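Local coordinates for protein cytosol aminopeptidase (Staphylococcus aureus subsp. aureus, PDB 3KZW) that probably removes amino-terminal residues from peptides, as a metal-dependent leucyl aminopeptidase of the cytosol aminopeptidase family, at residues Val213-Thr218 with Ser257-Arg262; Thr218-Ile223 with Arg262-Thr267. All coordinates share one frame; numbering follows the deposited sequence.

Interaction 1: residues Val213-Thr218 with Ser257-Arg262; sequences VLTPQT and SKHKPR
Thr215 lays its methyl on the imidazole of His259. Thr215 CG2 stands 3.6 Å from the centroid of the His259 ring and only 11° off the ring normal. This is a CH-pi contact over the centre of one face, and the two side chains cross at about a right angle. The Thr215 methyl lies anti to its own carbonyl carbon. The hydroxyl takes the other branch, at chi1 65°. Thr215 is the N-cap residue of helix 216-226. Pro216, in the first turn, sets its ring against the backbone of the other segment, with Pro216 CB 3.6 Å from Lys260 O.

Gln217 and Arg262 run side by side and point the same way. Their amide and guanidinium planes are 6° apart. Gln217 CB lies over one face of the guanidinium, and Gln217 CG is 3.5 Å from Arg262 NH2. The Arg262 chain bends back at chi2, and Arg262 NH1 donates to Pro261 O at 3.1 Å. That bond helps fix the flat group beside the glutamine. Gln217 NE2 hydrogen-bonds to Glu221 OE2, one turn on in the helix. No hydrogen bond joins the two segments. Van der Waals and CH-pi packing therefore fasten the N-terminal end of helix 216-226 to the loop before strand 262-269.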
ATOM      1  N   VAL A 213     -26.735  -2.206 -19.522  1.00  2.62           N
ATOM      2  CA  VAL A 213     -27.830  -2.784 -20.302  1.00  2.62           C
ATOM      3  C   VAL A 213     -28.663  -3.731 -19.428  1.00  2.66           C
ATOM      4  O   VAL A 213     -29.887  -3.602 -19.361  1.00  2.66           O
ATOM      5  CB  VAL A 213     -27.316  -3.524 -21.567  1.00  2.62           C
ATOM      6  CG1 VAL A 213     -28.470  -4.156 -22.335  1.00  2.60           C
ATOM      7  CG2 VAL A 213     -26.543  -2.571 -22.469  1.00  2.61           C
ATOM      8  N   LEU A 214     -27.994  -4.673 -18.760  1.00  2.67           N
ATOM      9  CA  LEU A 214     -28.673  -5.614 -17.869  1.00  2.66           C
ATOM     10  C   LEU A 214     -28.729  -5.095 -16.429  1.00  2.68           C
ATOM     11  O   LEU A 214     -27.807  -5.303 -15.635  1.00  2.68           O
ATOM     12  CB  LEU A 214     -28.035  -7.010 -17.925  1.00  2.61           C
ATOM     13  CG  LEU A 214     -28.856  -8.142 -17.294  1.00  2.59           C
ATOM     14  CD1 LEU A 214     -29.907  -8.667 -18.263  1.00  2.71           C
ATOM     15  CD2 LEU A 214     -27.960  -9.272 -16.827  1.00  2.60           C
ATOM     16  N   THR A 215     -29.824  -4.411 -16.116  1.00  2.70           N
ATOM     17  CA  THR A 215     -30.122  -3.945 -14.768  1.00  2.66           C
ATOM     18  C   THR A 215     -31.062  -4.962 -14.117  1.00  2.67           C
ATOM     19  O   THR A 215     -31.594  -5.827 -14.814  1.00  2.70           O
ATOM     20  CB  THR A 215     -30.795  -2.560 -14.811  1.00  2.67           C
ATOM     21  OG1 THR A 215     -32.070  -2.667 -15.456  1.00  2.73           O
ATOM     22  CG2 THR A 215     -29.926  -1.561 -15.574  1.00  2.68           C
ATOM     23  N   PRO A 216     -31.273  -4.875 -12.785  1.00  2.69           N
ATOM     24  CA  PRO A 216     -32.206  -5.795 -12.124  1.00  2.63           C
ATOM     25  C   PRO A 216     -33.579  -5.856 -12.801  1.00  2.67           C
ATOM     26  O   PRO A 216     -34.147  -6.940 -12.933  1.00  2.71           O
ATOM     27  CB  PRO A 216     -32.334  -5.208 -10.718  1.00  2.58           C
ATOM     28  CG  PRO A 216     -31.037  -4.553 -10.483  1.00  2.66           C
ATOM     29  CD  PRO A 216     -30.598  -3.998 -11.808  1.00  2.68           C
ATOM     30  N   GLN A 217     -34.095  -4.704 -13.233  1.00  2.68           N
ATOM     31  CA  GLN A 217     -35.391  -4.631 -13.899  1.00  2.64           C
ATOM     32  C   GLN A 217     -35.389  -5.384 -15.228  1.00  2.69           C
ATOM     33  O   GLN A 217     -36.245  -6.240 -15.455  1.00  2.70           O
ATOM     34  CB  GLN A 217     -35.807  -3.173 -14.115  1.00  2.62           C
ATOM     35  CG  GLN A 217     -37.163  -3.004 -14.787  1.00  2.66           C
ATOM     36  CD  GLN A 217     -37.437  -1.576 -15.223  1.00  2.77           C
ATOM     37  OE1 GLN A 217     -37.146  -0.620 -14.499  1.00  2.85           O
ATOM     38  NE2 GLN A 217     -38.010  -1.424 -16.412  1.00  2.77           N
ATOM     39  N   THR A 218     -34.426  -5.067 -16.094  1.00  2.72           N
ATOM     40  CA  THR A 218     -34.345  -5.673 -17.429  1.00  2.66           C
ATOM     41  C   THR A 218     -33.998  -7.155 -17.353  1.00  2.63           C
ATOM     42  O   THR A 218     -34.405  -7.935 -18.213  1.00  2.67           O
ATOM     43  CB  THR A 218     -33.332  -4.951 -18.350  1.00  2.64           C
ATOM     44  OG1 THR A 218     -32.023  -5.023 -17.778  1.00  2.64           O
ATOM     45  CG2 THR A 218     -33.722  -3.489 -18.557  1.00  2.61           C
ATOM     46  N   SER A 257     -28.791   2.569  -6.078  1.00  2.66           N
ATOM     47  CA  SER A 257     -28.789   2.614  -7.535  1.00  2.62           C
ATOM     48  C   SER A 257     -30.051   3.281  -8.065  1.00  2.63           C
ATOM     49  O   SER A 257     -31.083   3.298  -7.392  1.00  2.64           O
ATOM     50  CB  SER A 257     -28.680   1.199  -8.102  1.00  2.62           C
ATOM     51  OG  SER A 257     -28.849   1.201  -9.507  1.00  2.70           O
ATOM     52  N   LYS A 258     -29.959   3.831  -9.275  1.00  2.64           N
ATOM     53  CA  LYS A 258     -31.127   4.352  -9.983  1.00  2.67           C
ATOM     54  C   LYS A 258     -32.047   3.192 -10.343  1.00  2.71           C
ATOM     55  O   LYS A 258     -33.274   3.325 -10.304  1.00  2.75           O
ATOM     56  CB  LYS A 258     -30.709   5.108 -11.248  1.00  2.66           C
ATOM     57  CG  LYS A 258     -31.858   5.817 -11.966  1.00  2.70           C
ATOM     58  CD  LYS A 258     -31.351   6.845 -12.977  1.00  2.79           C
ATOM     59  CE  LYS A 258     -31.117   6.232 -14.354  1.00  2.75           C
ATOM     60  NZ  LYS A 258     -32.385   6.118 -15.133  1.00  2.81           N
ATOM     61  N   HIS A 259     -31.439   2.058 -10.684  1.00  2.67           N
ATOM     62  CA  HIS A 259     -32.166   0.849 -11.033  1.00  2.66           C
ATOM     63  C   HIS A 259     -32.377   0.007  -9.776  1.00  2.69           C
ATOM     64  O   HIS A 259     -31.476  -0.713  -9.333  1.00  2.66           O
ATOM     65  CB  HIS A 259     -31.408   0.067 -12.106  1.00  2.68           C
ATOM     66  CG  HIS A 259     -30.820   0.934 -13.176  1.00  2.69           C
ATOM     67  ND1 HIS A 259     -31.584   1.543 -14.147  1.00  2.67           N
ATOM     68  CD2 HIS A 259     -29.539   1.300 -13.422  1.00  2.72           C
ATOM     69  CE1 HIS A 259     -30.801   2.244 -14.947  1.00  2.68           C
ATOM     70  NE2 HIS A 259     -29.554   2.112 -14.531  1.00  2.68           N
ATOM     71  N   LYS A 260     -33.577   0.118  -9.212  1.00  2.68           N
ATOM     72  CA  LYS A 260     -33.930  -0.513  -7.938  1.00  2.66           C
ATOM     73  C   LYS A 260     -33.992  -2.044  -8.019  1.00  2.64           C
ATOM     74  O   LYS A 260     -34.211  -2.595  -9.101  1.00  2.63           O
ATOM     75  CB  LYS A 260     -35.260   0.048  -7.422  1.00  2.69           C
ATOM     76  CG  LYS A 260     -35.315   1.570  -7.314  1.00  2.69           C
ATOM     77  CD  LYS A 260     -34.338   2.117  -6.281  1.00  2.67           C
ATOM     78  CE  LYS A 260     -34.258   3.630  -6.372  1.00  2.69           C
ATOM     79  NZ  LYS A 260     -33.115   4.165  -5.593  1.00  2.73           N
ATOM     80  N   PRO A 261     -33.803  -2.732  -6.869  1.00  2.65           N
ATOM     81  CA  PRO A 261     -33.758  -4.196  -6.812  1.00  2.64           C
ATOM     82  C   PRO A 261     -35.055  -4.898  -7.231  1.00  2.66           C
ATOM     83  O   PRO A 261     -36.121  -4.278  -7.270  1.00  2.67           O
ATOM     84  CB  PRO A 261     -33.456  -4.484  -5.334  1.00  2.58           C
ATOM     85  CG  PRO A 261     -33.876  -3.266  -4.611  1.00  2.62           C
ATOM     86  CD  PRO A 261     -33.563  -2.141  -5.539  1.00  2.66           C
ATOM     87  N   ARG A 262     -34.938  -6.186  -7.548  1.00  2.66           N
ATOM     88  CA  ARG A 262     -36.074  -7.029  -7.909  1.00  2.63           C
ATOM     89  C   ARG A 262     -35.912  -8.397  -7.259  1.00  2.67           C
ATOM     90  O   ARG A 262     -34.785  -8.845  -7.014  1.00  2.70           O
ATOM     91  CB  ARG A 262     -36.166  -7.206  -9.431  1.00  2.61           C
ATOM     92  CG  ARG A 262     -36.453  -5.941 -10.234  1.00  2.58           C
ATOM     93  CD  ARG A 262     -37.897  -5.498 -10.092  1.00  2.60           C
ATOM     94  NE  ARG A 262     -38.227  -4.413 -11.014  1.00  2.64           N
ATOM     95  CZ  ARG A 262     -38.062  -3.119 -10.753  1.00  2.64           C
ATOM     96  NH1 ARG A 262     -37.562  -2.721  -9.592  1.00  2.71           N
ATOM     97  NH2 ARG A 262     -38.397  -2.217 -11.660  1.00  2.69           N
TER

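Interaction 2: residues Thr218-Ile223 with Arg262-Thr267; sequences TFAEDI and RLVTIT
Ala220 CB meets Val264 CG2 at 3.8 Å, and this is the closest side-chain contact between helix 218-223 and strand 262-267. The alanine is small and directed at the strand. It lets the helix backbone come near, and Val264 CG2 also lies 4.1 Å from Ala220 CA.

The two methyls of Val264 divide the work. CG2 faces Ala220. Val264 CG1 is anti to the backbone N (chi1 -175°) and approaches Ile223 CG2 at 4.3 Å.

Ile223 sits one turn further along the helix. Its CG2 branch, anti to the backbone N, does the touching on this side. Besides Val264 CG1, Ile223 CG2 reaches Ile266 CD1 at 4.0 Å. The CG1 arm takes another course, and its CD1 lies over one face of the Phe219 ring, offset toward the rim. Ile266 offers the far end of its own chain, and the two isoleucines cross at about a right angle. At the opposite end, Arg262 adds only aliphatic CG, with Arg262 CG 4.4 Å from Ala220 CB.

All these contacts are apolar. Arg262, Val264 and Ile266 are alternate strand residues, and the CB atoms of all three project toward the helix. The axes of the two short segments run nearly parallel, 18° apart, and approach to 9.0 Å.

Strand 262-269 pairs antiparallel with strand 233-237 and with strand 328-338. Val236 touches Ala220 from the first, and Leu333 touches Ile223 and Ile266 from the second. Helix 308-322 packs nearby, with Val314 against Ile223 and Ile317 against Ile266. Helix 216-226 thus lies on one face of the mixed sheet of the catalytic domain.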
ATOM      1  N   THR A 218     -34.426  -5.067 -16.094  1.00  2.72           N
ATOM      2  CA  THR A 218     -34.345  -5.673 -17.429  1.00  2.66           C
ATOM      3  C   THR A 218     -33.998  -7.155 -17.353  1.00  2.63           C
ATOM      4  O   THR A 218     -34.405  -7.935 -18.213  1.00  2.67           O
ATOM      5  CB  THR A 218     -33.332  -4.951 -18.350  1.00  2.64           C
ATOM      6  OG1 THR A 218     -32.023  -5.023 -17.778  1.00  2.64           O
ATOM      7  CG2 THR A 218     -33.722  -3.489 -18.557  1.00  2.61           C
ATOM      8  N   PHE A 219     -33.246  -7.531 -16.320  1.00  2.62           N
ATOM      9  CA  PHE A 219     -32.923  -8.930 -16.054  1.00  2.60           C
ATOM     10  C   PHE A 219     -34.189  -9.715 -15.732  1.00  2.64           C
ATOM     11  O   PHE A 219     -34.398 -10.800 -16.273  1.00  2.65           O
ATOM     12  CB  PHE A 219     -31.900  -9.038 -14.918  1.00  2.60           C
ATOM     13  CG  PHE A 219     -31.409 -10.442 -14.652  1.00  2.64           C
ATOM     14  CD1 PHE A 219     -31.184 -11.338 -15.697  1.00  2.71           C
ATOM     15  CD2 PHE A 219     -31.140 -10.858 -13.353  1.00  2.68           C
ATOM     16  CE1 PHE A 219     -30.726 -12.629 -15.443  1.00  2.67           C
ATOM     17  CE2 PHE A 219     -30.675 -12.144 -13.094  1.00  2.68           C
ATOM     18  CZ  PHE A 219     -30.468 -13.029 -14.140  1.00  2.61           C
ATOM     19  N   ALA A 220     -35.033  -9.148 -14.868  1.00  2.64           N
ATOM     20  CA  ALA A 220     -36.334  -9.732 -14.536  1.00  2.62           C
ATOM     21  C   ALA A 220     -37.234  -9.829 -15.769  1.00  2.64           C
ATOM     22  O   ALA A 220     -37.835 -10.873 -16.019  1.00  2.69           O
ATOM     23  CB  ALA A 220     -37.017  -8.930 -13.438  1.00  2.58           C
ATOM     24  N   GLU A 221     -37.302  -8.742 -16.538  1.00  2.62           N
ATOM     25  CA  GLU A 221     -38.111  -8.679 -17.754  1.00  2.63           C
ATOM     26  C   GLU A 221     -37.683  -9.713 -18.794  1.00  2.67           C
ATOM     27  O   GLU A 221     -38.530 -10.305 -19.469  1.00  2.70           O
ATOM     28  CB  GLU A 221     -38.063  -7.273 -18.360  1.00  2.62           C
ATOM     29  CG  GLU A 221     -38.852  -6.229 -17.579  1.00  2.70           C
ATOM     30  CD  GLU A 221     -38.579  -4.799 -18.031  1.00  2.85           C
ATOM     31  OE1 GLU A 221     -37.755  -4.590 -18.951  1.00  2.81           O
ATOM     32  OE2 GLU A 221     -39.199  -3.878 -17.453  1.00  2.86           O
ATOM     33  N   ASP A 222     -36.373  -9.925 -18.915  1.00  2.65           N
ATOM     34  CA  ASP A 222     -35.829 -10.902 -19.858  1.00  2.69           C
ATOM     35  C   ASP A 222     -36.195 -12.335 -19.474  1.00  2.69           C
ATOM     36  O   ASP A 222     -36.460 -13.163 -20.347  1.00  2.74           O
ATOM     37  CB  ASP A 222     -34.307 -10.760 -19.980  1.00  2.67           C
ATOM     38  CG  ASP A 222     -33.886  -9.586 -20.860  1.00  2.87           C
ATOM     39  OD1 ASP A 222     -34.754  -8.776 -21.272  1.00  2.90           O
ATOM     40  OD2 ASP A 222     -32.671  -9.472 -21.136  1.00  2.98           O
ATOM     41  N   ILE A 223     -36.209 -12.614 -18.172  1.00  2.64           N
ATOM     42  CA  ILE A 223     -36.583 -13.932 -17.658  1.00  2.63           C
ATOM     43  C   ILE A 223     -38.071 -14.213 -17.914  1.00  2.66           C
ATOM     44  O   ILE A 223     -38.434 -15.318 -18.328  1.00  2.63           O
ATOM     45  CB  ILE A 223     -36.219 -14.088 -16.155  1.00  2.62           C
ATOM     46  CG1 ILE A 223     -34.701 -14.059 -15.972  1.00  2.64           C
ATOM     47  CG2 ILE A 223     -36.771 -15.391 -15.583  1.00  2.65           C
ATOM     48  CD1 ILE A 223     -34.244 -13.713 -14.561  1.00  2.64           C
ATOM     49  N   ARG A 262     -34.938  -6.186  -7.548  1.00  2.66           N
ATOM     50  CA  ARG A 262     -36.074  -7.029  -7.909  1.00  2.63           C
ATOM     51  C   ARG A 262     -35.912  -8.397  -7.259  1.00  2.67           C
ATOM     52  O   ARG A 262     -34.785  -8.845  -7.014  1.00  2.70           O
ATOM     53  CB  ARG A 262     -36.166  -7.206  -9.431  1.00  2.61           C
ATOM     54  CG  ARG A 262     -36.453  -5.941 -10.234  1.00  2.58           C
ATOM     55  CD  ARG A 262     -37.897  -5.498 -10.092  1.00  2.60           C
ATOM     56  NE  ARG A 262     -38.227  -4.413 -11.014  1.00  2.64           N
ATOM     57  CZ  ARG A 262     -38.062  -3.119 -10.753  1.00  2.64           C
ATOM     58  NH1 ARG A 262     -37.562  -2.721  -9.592  1.00  2.71           N
ATOM     59  NH2 ARG A 262     -38.397  -2.217 -11.660  1.00  2.69           N
ATOM     60  N   LEU A 263     -37.037  -9.051  -6.971  1.00  2.66           N
ATOM     61  CA  LEU A 263     -37.021 -10.458  -6.580  1.00  2.65           C
ATOM     62  C   LEU A 263     -37.781 -11.275  -7.613  1.00  2.64           C
ATOM     63  O   LEU A 263     -38.955 -11.013  -7.881  1.00  2.67           O
ATOM     64  CB  LEU A 263     -37.618 -10.672  -5.187  1.00  2.65           C
ATOM     65  CG  LEU A 263     -37.421 -12.086  -4.623  1.00  2.62           C
ATOM     66  CD1 LEU A 263     -36.142 -12.177  -3.808  1.00  2.60           C
ATOM     67  CD2 LEU A 263     -38.607 -12.501  -3.785  1.00  2.71           C
ATOM     68  N   VAL A 264     -37.099 -12.261  -8.191  1.00  2.64           N
ATOM     69  CA  VAL A 264     -37.681 -13.100  -9.234  1.00  2.64           C
ATOM     70  C   VAL A 264     -37.933 -14.508  -8.702  1.00  2.65           C
ATOM     71  O   VAL A 264     -37.011 -15.174  -8.225  1.00  2.68           O
ATOM     72  CB  VAL A 264     -36.780 -13.154 -10.496  1.00  2.62           C
ATOM     73  CG1 VAL A 264     -37.454 -13.942 -11.612  1.00  2.68           C
ATOM     74  CG2 VAL A 264     -36.443 -11.752 -10.974  1.00  2.57           C
ATOM     75  N   THR A 265     -39.189 -14.942  -8.773  1.00  2.64           N
ATOM     76  CA  THR A 265     -39.571 -16.297  -8.382  1.00  2.65           C
ATOM     77  C   THR A 265     -39.880 -17.113  -9.634  1.00  2.64           C
ATOM     78  O   THR A 265     -40.693 -16.708 -10.466  1.00  2.68           O
ATOM     79  CB  THR A 265     -40.791 -16.304  -7.428  1.00  2.66           C
ATOM     80  OG1 THR A 265     -40.587 -15.350  -6.379  1.00  2.77           O
ATOM     81  CG2 THR A 265     -40.988 -17.677  -6.812  1.00  2.62           C
ATOM     82  N   ILE A 266     -39.210 -18.254  -9.759  1.00  2.63           N
ATOM     83  CA  ILE A 266     -39.369 -19.140 -10.908  1.00  2.64           C
ATOM     84  C   ILE A 266     -39.837 -20.511 -10.432  1.00  2.65           C
ATOM     85  O   ILE A 266     -39.135 -21.179  -9.677  1.00  2.71           O
ATOM     86  CB  ILE A 266     -38.036 -19.291 -11.685  1.00  2.65           C
ATOM     87  CG1 ILE A 266     -37.514 -17.928 -12.145  1.00  2.67           C
ATOM     88  CG2 ILE A 266     -38.205 -20.222 -12.879  1.00  2.65           C
ATOM     89  CD1 ILE A 266     -36.051 -17.929 -12.545  1.00  2.65           C
ATOM     90  N   THR A 267     -41.022 -20.927 -10.865  1.00  2.65           N
ATOM     91  CA  THR A 267     -41.546 -22.242 -10.484  1.00  2.66           C
ATOM     92  C   THR A 267     -41.660 -23.188 -11.676  1.00  2.62           C
ATOM     93  O   THR A 267     -42.129 -22.804 -12.750  1.00  2.60           O
ATOM     94  CB  THR A 267     -42.907 -22.155  -9.750  1.00  2.65           C
ATOM     95  OG1 THR A 267     -43.838 -21.416 -10.547  1.00  2.79           O
ATOM     96  CG2 THR A 267     -42.755 -21.474  -8.397  1.00  2.67           C
TER

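Overall arrangement
Interactions 1 and 2 are consecutive parts of one helix-strand packing, with centres about 11 Å apart. Helix 216-226 serves both, and Thr218 and Arg262 belong to both. Interaction 1 joins the start of the helix to the loop leading into strand 262-269. Interaction 2 continues down the helix and along the strand. Its contact is buried, while interaction 1 is only partly so. The two also touch directly: Leu214 CD1 lies 3.7 Å from Phe219 CA. Along the chain the segments alternate, so the two contacts span overlapping regions of the chain. Neither includes a residue of the two sodium sites, Thr470 with Gly474 and Gly485 with Thr488.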